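Local structure of uncharacterized protein (Wolinella succinogenes, 3PU6) at residues Ile22-Leu27 with Leu110-Leu115; Arg26-Gln31 with Trp35-Gly40. The protein is of unknown function but is probably an endopeptidase that takes part in hydrogenase maturation. One frame throughout, in Å; residues are numbered along the deposited sequence.

Interaction 1: residues Ile22-Leu27 with Leu110-Leu115; sequences IALGRL and LGISVL
Leu24 turns CG anti to its own backbone N (chi1 173°), and CD2, the branch anti to CA, forms the tip that faces the strand. The CG1 arm of Ile112 is extended too, with CD1 trans to CA (chi2 161°). Leu24 CD2 reaches two methyls of the strand, Leu110 CD1 and Ile112 CD1, which do not touch each other. Leu24 CD2 lies 4.3 Å from Leu110 CD1. The same methyl is also 4.3 Å from Ile112 CD1. Leu110 and Ile112 are two residues apart on one strand, and both direct their side chains at the helix. One methyl of the helix therefore meets two methyls of the strand. The contact is apolar, with no hydrogen bond between the segments. It is small, burying 86 Å² in all. The backbones stay well apart, with Leu24 CA and Ile112 CA at 9.9 Å. All three residues are buried, and other parts of the chain complete the packing. Leu24 also touches Ala62 of strand 58-66, and Ala137 and Leu138 of helix 128-147. Ile112 touches Ser133 of that same helix. Strand 106-114 pairs through its backbone with strand 58-66, as in the bonds of Leu110 with Val61 and Asp63. Such packing of helix side chains on a largely parallel sheet is typical of an alpha/beta fold.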
loop_
_atom_site.group_PDB
_atom_site.type_symbol
_atom_site.label_atom_id
_atom_site.label_comp_id
_atom_site.label_asym_id
_atom_site.label_seq_id
_atom_site.Cartn_x
_atom_site.Cartn_y
_atom_site.Cartn_z
ATOM N N ILE A 22 -5.673 1.937 -4.101
ATOM C CA ILE A 22 -6.991 2.054 -3.512
ATOM C C ILE A 22 -7.767 0.825 -3.931
ATOM O O ILE A 22 -8.487 0.215 -3.134
ATOM C CB ILE A 22 -7.766 3.322 -3.975
ATOM C CG1 ILE A 22 -6.952 4.597 -3.753
ATOM C CG2 ILE A 22 -9.076 3.414 -3.250
ATOM C CD1 ILE A 22 -6.365 4.684 -2.410
ATOM N N ALA A 23 -7.621 0.450 -5.193
ATOM C CA ALA A 23 -8.277 -0.752 -5.679
ATOM C C ALA A 23 -7.848 -1.980 -4.842
ATOM O O ALA A 23 -8.679 -2.740 -4.338
ATOM C CB ALA A 23 -7.981 -0.941 -7.137
ATOM N N LEU A 24 -6.543 -2.151 -4.672
ATOM C CA LEU A 24 -6.027 -3.252 -3.881
ATOM C C LEU A 24 -6.640 -3.268 -2.492
ATOM O O LEU A 24 -6.920 -4.320 -1.950
ATOM C CB LEU A 24 -4.508 -3.155 -3.771
ATOM C CG LEU A 24 -3.848 -4.157 -2.831
ATOM C CD1 LEU A 24 -3.934 -5.566 -3.398
ATOM C CD2 LEU A 24 -2.418 -3.757 -2.588
ATOM N N GLY A 25 -6.836 -2.087 -1.927
ATOM C CA GLY A 25 -7.339 -1.946 -0.578
ATOM C C GLY A 25 -8.709 -2.554 -0.474
ATOM O O GLY A 25 -9.022 -3.239 0.484
ATOM N N ARG A 26 -9.524 -2.317 -1.486
ATOM C CA ARG A 26 -10.863 -2.857 -1.509
ATOM C C ARG A 26 -10.857 -4.368 -1.613
ATOM O O ARG A 26 -11.778 -5.021 -1.134
ATOM C CB ARG A 26 -11.642 -2.272 -2.675
ATOM C CG ARG A 26 -11.911 -0.808 -2.518
ATOM C CD ARG A 26 -12.798 -0.269 -3.620
ATOM N NE ARG A 26 -13.194 1.108 -3.322
ATOM C CZ ARG A 26 -12.650 2.190 -3.877
ATOM N NH1 ARG A 26 -11.689 2.063 -4.784
ATOM N NH2 ARG A 26 -13.076 3.400 -3.529
ATOM N N LEU A 27 -9.832 -4.926 -2.253
ATOM C CA LEU A 27 -9.753 -6.376 -2.417
ATOM C C LEU A 27 -9.448 -7.047 -1.089
ATOM O O LEU A 27 -10.079 -8.036 -0.728
ATOM C CB LEU A 27 -8.716 -6.770 -3.471
ATOM C CG LEU A 27 -8.980 -6.256 -4.887
ATOM C CD1 LEU A 27 -7.828 -6.628 -5.833
ATOM C CD2 LEU A 27 -10.307 -6.773 -5.399
ATOM N N LEU A 110 4.902 -1.818 -0.468
ATOM C CA LEU A 110 4.439 -2.516 -1.662
ATOM C C LEU A 110 4.168 -1.551 -2.816
ATOM O O LEU A 110 3.116 -0.919 -2.855
ATOM C CB LEU A 110 3.159 -3.284 -1.354
ATOM C CG LEU A 110 2.648 -4.316 -2.375
ATOM C CD1 LEU A 110 1.563 -5.159 -1.752
ATOM C CD2 LEU A 110 2.142 -3.685 -3.658
ATOM N N GLY A 111 5.112 -1.447 -3.752
ATOM C CA GLY A 111 4.984 -0.547 -4.885
ATOM C C GLY A 111 4.430 -1.237 -6.111
ATOM O O GLY A 111 4.887 -2.310 -6.480
ATOM N N ILE A 112 3.434 -0.625 -6.738
ATOM C CA ILE A 112 2.797 -1.176 -7.921
ATOM C C ILE A 112 3.081 -0.201 -9.024
ATOM O O ILE A 112 2.628 0.935 -8.992
ATOM C CB ILE A 112 1.280 -1.337 -7.731
ATOM C CG1 ILE A 112 0.993 -2.177 -6.489
ATOM C CG2 ILE A 112 0.611 -1.956 -8.956
ATOM C CD1 ILE A 112 -0.429 -2.008 -5.950
ATOM N N SER A 113 3.866 -0.629 -9.993
ATOM C CA SER A 113 4.315 0.296 -11.008
ATOM C C SER A 113 3.185 0.539 -11.993
ATOM O O SER A 113 2.459 -0.396 -12.350
ATOM C CB SER A 113 5.602 -0.186 -11.690
ATOM O OG SER A 113 5.415 -1.396 -12.394
ATOM N N VAL A 114 3.014 1.810 -12.376
ATOM C CA VAL A 114 1.987 2.199 -13.339
ATOM C C VAL A 114 2.615 3.020 -14.442
ATOM O O VAL A 114 3.643 3.614 -14.242
ATOM C CB VAL A 114 0.786 2.954 -12.681
ATOM C CG1 VAL A 114 -0.074 2.000 -11.852
ATOM C CG2 VAL A 114 1.255 4.088 -11.814
ATOM N N LEU A 115 2.005 3.016 -15.617
ATOM C CA LEU A 115 2.407 3.896 -16.708
ATOM C C LEU A 115 2.040 5.356 -16.414
ATOM O O LEU A 115 0.883 5.686 -16.142
ATOM C CB LEU A 115 1.769 3.439 -18.022
ATOM C CG LEU A 115 2.227 2.057 -18.513
ATOM C CD1 LEU A 115 1.543 1.647 -19.792
ATOM C CD2 LEU A 115 3.709 2.031 -18.727
#

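Interaction 2: residues Arg26-Gln31 with Trp35-Gly40; sequences RLVEEQ and WSVFFG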
loop_
_atom_site.group_PDB
_atom_site.type_symbol
_atom_site.label_atom_id
_atom_site.label_comp_id
_atom_site.label_asym_id
_atom_site.label_seq_id
_atom_site.Cartn_x
_atom_site.Cartn_y
_atom_site.Cartn_z
ATOM N N ARG A 26 -9.524 -2.317 -1.486
ATOM C CA ARG A 26 -10.863 -2.857 -1.509
ATOM C C ARG A 26 -10.857 -4.368 -1.613
ATOM O O ARG A 26 -11.778 -5.021 -1.134
ATOM C CB ARG A 26 -11.642 -2.272 -2.675
ATOM C CG ARG A 26 -11.911 -0.808 -2.518
ATOM C CD ARG A 26 -12.798 -0.269 -3.620
ATOM N NE ARG A 26 -13.194 1.108 -3.322
ATOM C CZ ARG A 26 -12.650 2.190 -3.877
ATOM N NH1 ARG A 26 -11.689 2.063 -4.784
ATOM N NH2 ARG A 26 -13.076 3.400 -3.529
ATOM N N LEU A 27 -9.832 -4.926 -2.253
ATOM C CA LEU A 27 -9.753 -6.376 -2.417
ATOM C C LEU A 27 -9.448 -7.047 -1.089
ATOM O O LEU A 27 -10.079 -8.036 -0.728
ATOM C CB LEU A 27 -8.716 -6.770 -3.471
ATOM C CG LEU A 27 -8.980 -6.256 -4.887
ATOM C CD1 LEU A 27 -7.828 -6.628 -5.833
ATOM C CD2 LEU A 27 -10.307 -6.773 -5.399
ATOM N N VAL A 28 -8.483 -6.489 -0.365
ATOM C CA VAL A 28 -8.069 -7.034 0.922
ATOM C C VAL A 28 -9.238 -6.930 1.892
ATOM O O VAL A 28 -9.471 -7.805 2.723
ATOM C CB VAL A 28 -6.817 -6.289 1.478
ATOM C CG1 VAL A 28 -6.549 -6.651 2.937
ATOM C CG2 VAL A 28 -5.603 -6.592 0.626
ATOM N N GLU A 29 -9.976 -5.839 1.753
ATOM C CA GLU A 29 -11.117 -5.548 2.591
ATOM C C GLU A 29 -12.159 -6.652 2.454
ATOM O O GLU A 29 -12.707 -7.116 3.456
ATOM C CB GLU A 29 -11.718 -4.223 2.154
ATOM C CG GLU A 29 -11.984 -3.283 3.286
ATOM C CD GLU A 29 -12.797 -2.107 2.851
ATOM O OE1 GLU A 29 -13.089 -2.003 1.633
ATOM O OE2 GLU A 29 -13.149 -1.296 3.731
ATOM N N GLU A 30 -12.426 -7.049 1.208
ATOM C CA GLU A 30 -13.340 -8.140 0.884
ATOM C C GLU A 30 -12.785 -9.487 1.297
ATOM O O GLU A 30 -13.397 -10.206 2.072
ATOM C CB GLU A 30 -13.619 -8.194 -0.615
ATOM C CG GLU A 30 -14.604 -7.163 -1.093
ATOM C CD GLU A 30 -14.408 -6.816 -2.566
ATOM O OE1 GLU A 30 -13.856 -7.665 -3.307
ATOM O OE2 GLU A 30 -14.804 -5.694 -2.977
ATOM N N GLN A 31 -11.626 -9.839 0.764
ATOM C CA GLN A 31 -11.106 -11.187 0.936
ATOM C C GLN A 31 -10.422 -11.465 2.273
ATOM O O GLN A 31 -10.285 -12.622 2.671
ATOM C CB GLN A 31 -10.148 -11.507 -0.194
ATOM C CG GLN A 31 -10.732 -11.259 -1.562
ATOM C CD GLN A 31 -9.906 -11.910 -2.640
ATOM O OE1 GLN A 31 -9.008 -12.712 -2.350
ATOM N NE2 GLN A 31 -10.204 -11.582 -3.895
ATOM N N TRP A 35 -7.316 -8.392 8.144
ATOM C CA TRP A 35 -6.601 -7.164 7.826
ATOM C C TRP A 35 -7.539 -5.979 7.994
ATOM O O TRP A 35 -8.661 -5.982 7.468
ATOM C CB TRP A 35 -6.093 -7.201 6.378
ATOM C CG TRP A 35 -4.924 -8.081 6.191
ATOM C CD1 TRP A 35 -4.920 -9.448 6.147
ATOM C CD2 TRP A 35 -3.567 -7.668 6.035
ATOM N NE1 TRP A 35 -3.637 -9.911 5.976
ATOM C CE2 TRP A 35 -2.787 -8.840 5.902
ATOM C CE3 TRP A 35 -2.933 -6.429 5.999
ATOM C CZ2 TRP A 35 -1.411 -8.802 5.730
ATOM C CZ3 TRP A 35 -1.570 -6.394 5.834
ATOM C CH2 TRP A 35 -0.820 -7.572 5.706
ATOM N N SER A 36 -7.098 -4.967 8.727
ATOM C CA SER A 36 -7.819 -3.710 8.690
ATOM C C SER A 36 -7.140 -2.782 7.679
ATOM O O SER A 36 -5.935 -2.563 7.734
ATOM C CB SER A 36 -7.935 -3.086 10.078
ATOM O OG SER A 36 -6.692 -2.636 10.540
ATOM N N VAL A 37 -7.933 -2.281 6.737
ATOM C CA VAL A 37 -7.457 -1.457 5.638
ATOM C C VAL A 37 -7.732 0.020 5.898
ATOM O O VAL A 37 -8.861 0.412 6.176
ATOM C CB VAL A 37 -8.126 -1.857 4.307
ATOM C CG1 VAL A 37 -7.512 -1.101 3.148
ATOM C CG2 VAL A 37 -7.988 -3.334 4.073
ATOM N N PHE A 38 -6.688 0.833 5.804
ATOM C CA PHE A 38 -6.818 2.273 5.961
ATOM C C PHE A 38 -6.574 2.990 4.646
ATOM O O PHE A 38 -5.475 2.950 4.115
ATOM C CB PHE A 38 -5.823 2.775 6.995
ATOM C CG PHE A 38 -6.131 2.334 8.378
ATOM C CD1 PHE A 38 -7.262 1.572 8.633
ATOM C CD2 PHE A 38 -5.325 2.709 9.434
ATOM C CE1 PHE A 38 -7.574 1.176 9.913
ATOM C CE2 PHE A 38 -5.631 2.312 10.726
ATOM C CZ PHE A 38 -6.761 1.547 10.963
ATOM N N PHE A 39 -7.599 3.645 4.124
ATOM C CA PHE A 39 -7.448 4.450 2.917
ATOM C C PHE A 39 -6.935 5.835 3.224
ATOM O O PHE A 39 -7.630 6.652 3.798
ATOM C CB PHE A 39 -8.764 4.528 2.162
ATOM C CG PHE A 39 -9.273 3.195 1.738
ATOM C CD1 PHE A 39 -10.016 2.416 2.614
ATOM C CD2 PHE A 39 -8.982 2.696 0.474
ATOM C CE1 PHE A 39 -10.486 1.175 2.230
ATOM C CE2 PHE A 39 -9.442 1.446 0.086
ATOM C CZ PHE A 39 -10.194 0.685 0.965
ATOM N N GLY A 40 -5.703 6.100 2.840
ATOM C CA GLY A 40 -5.122 7.385 3.129
ATOM C C GLY A 40 -5.320 8.281 1.935
ATOM O O GLY A 40 -5.107 9.484 2.015
#
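The beta-alpha-beta unit of strand 5-10, helix 20-31 and strand 35-41 includes this contact, in which the helix packs on the strand that follows it. The two short segments run nearly antiparallel, their axes 8.1 Å apart at 153°. Val28 points its side chain at the strand. Its CG1, anti to the backbone N (chi1 168°), approaches Trp35 CB at 3.5 Å and Val37 CG2 at 3.8 Å. It comes obliquely to the indole, whose ring leads off from the helix. Val37 CG2 also meets the CG of Glu29, at 4.1 Å. Further along the strand, the Phe39 ring presents its edge to the helix. Glu29 OE2 lies in the ring plane, 3.9 Å from Phe39 CE1, with the carboxylate turned 65° from the ring. Arg26 N is near that plane too, 3.9 Å from Phe39 CZ. The guanidinium of Arg26 goes instead to a salt bridge with Glu13. Val37 CG1 sits over one face of the Phe39 ring, toward its rim. Replacing Phe39 by alanine would probably leave Val37 CG1 without its ring neighbour and open a gap beside Arg26 and Glu29. Strand 35-41 pairs with strand 5-10 and lies at an edge of the sheet within the chain. Leu138 of helix 128-147 touches Val28, while helix 48-54 packs against Ser36 and Phe38.

Overall arrangement
From the N terminus, strand 5-10 leads into helix 20-31, where both interactions start. Interaction 2 closes first, after a three-residue link, when the chain returns as strand 35-41. Interaction 1 closes much later. Its loop of 82 residues takes in strands 58-66 and 73-77 before strand 106-114 arrives. The short closure is nested within the long one, and the two share Arg26 and Leu27. Their centres lie about 11 Å apart. They also touch directly, as Gly25 O is 3.7 Å from Val37 CG1. Together they tie one helix to an outermost strand and to a strand three places along the same sheet.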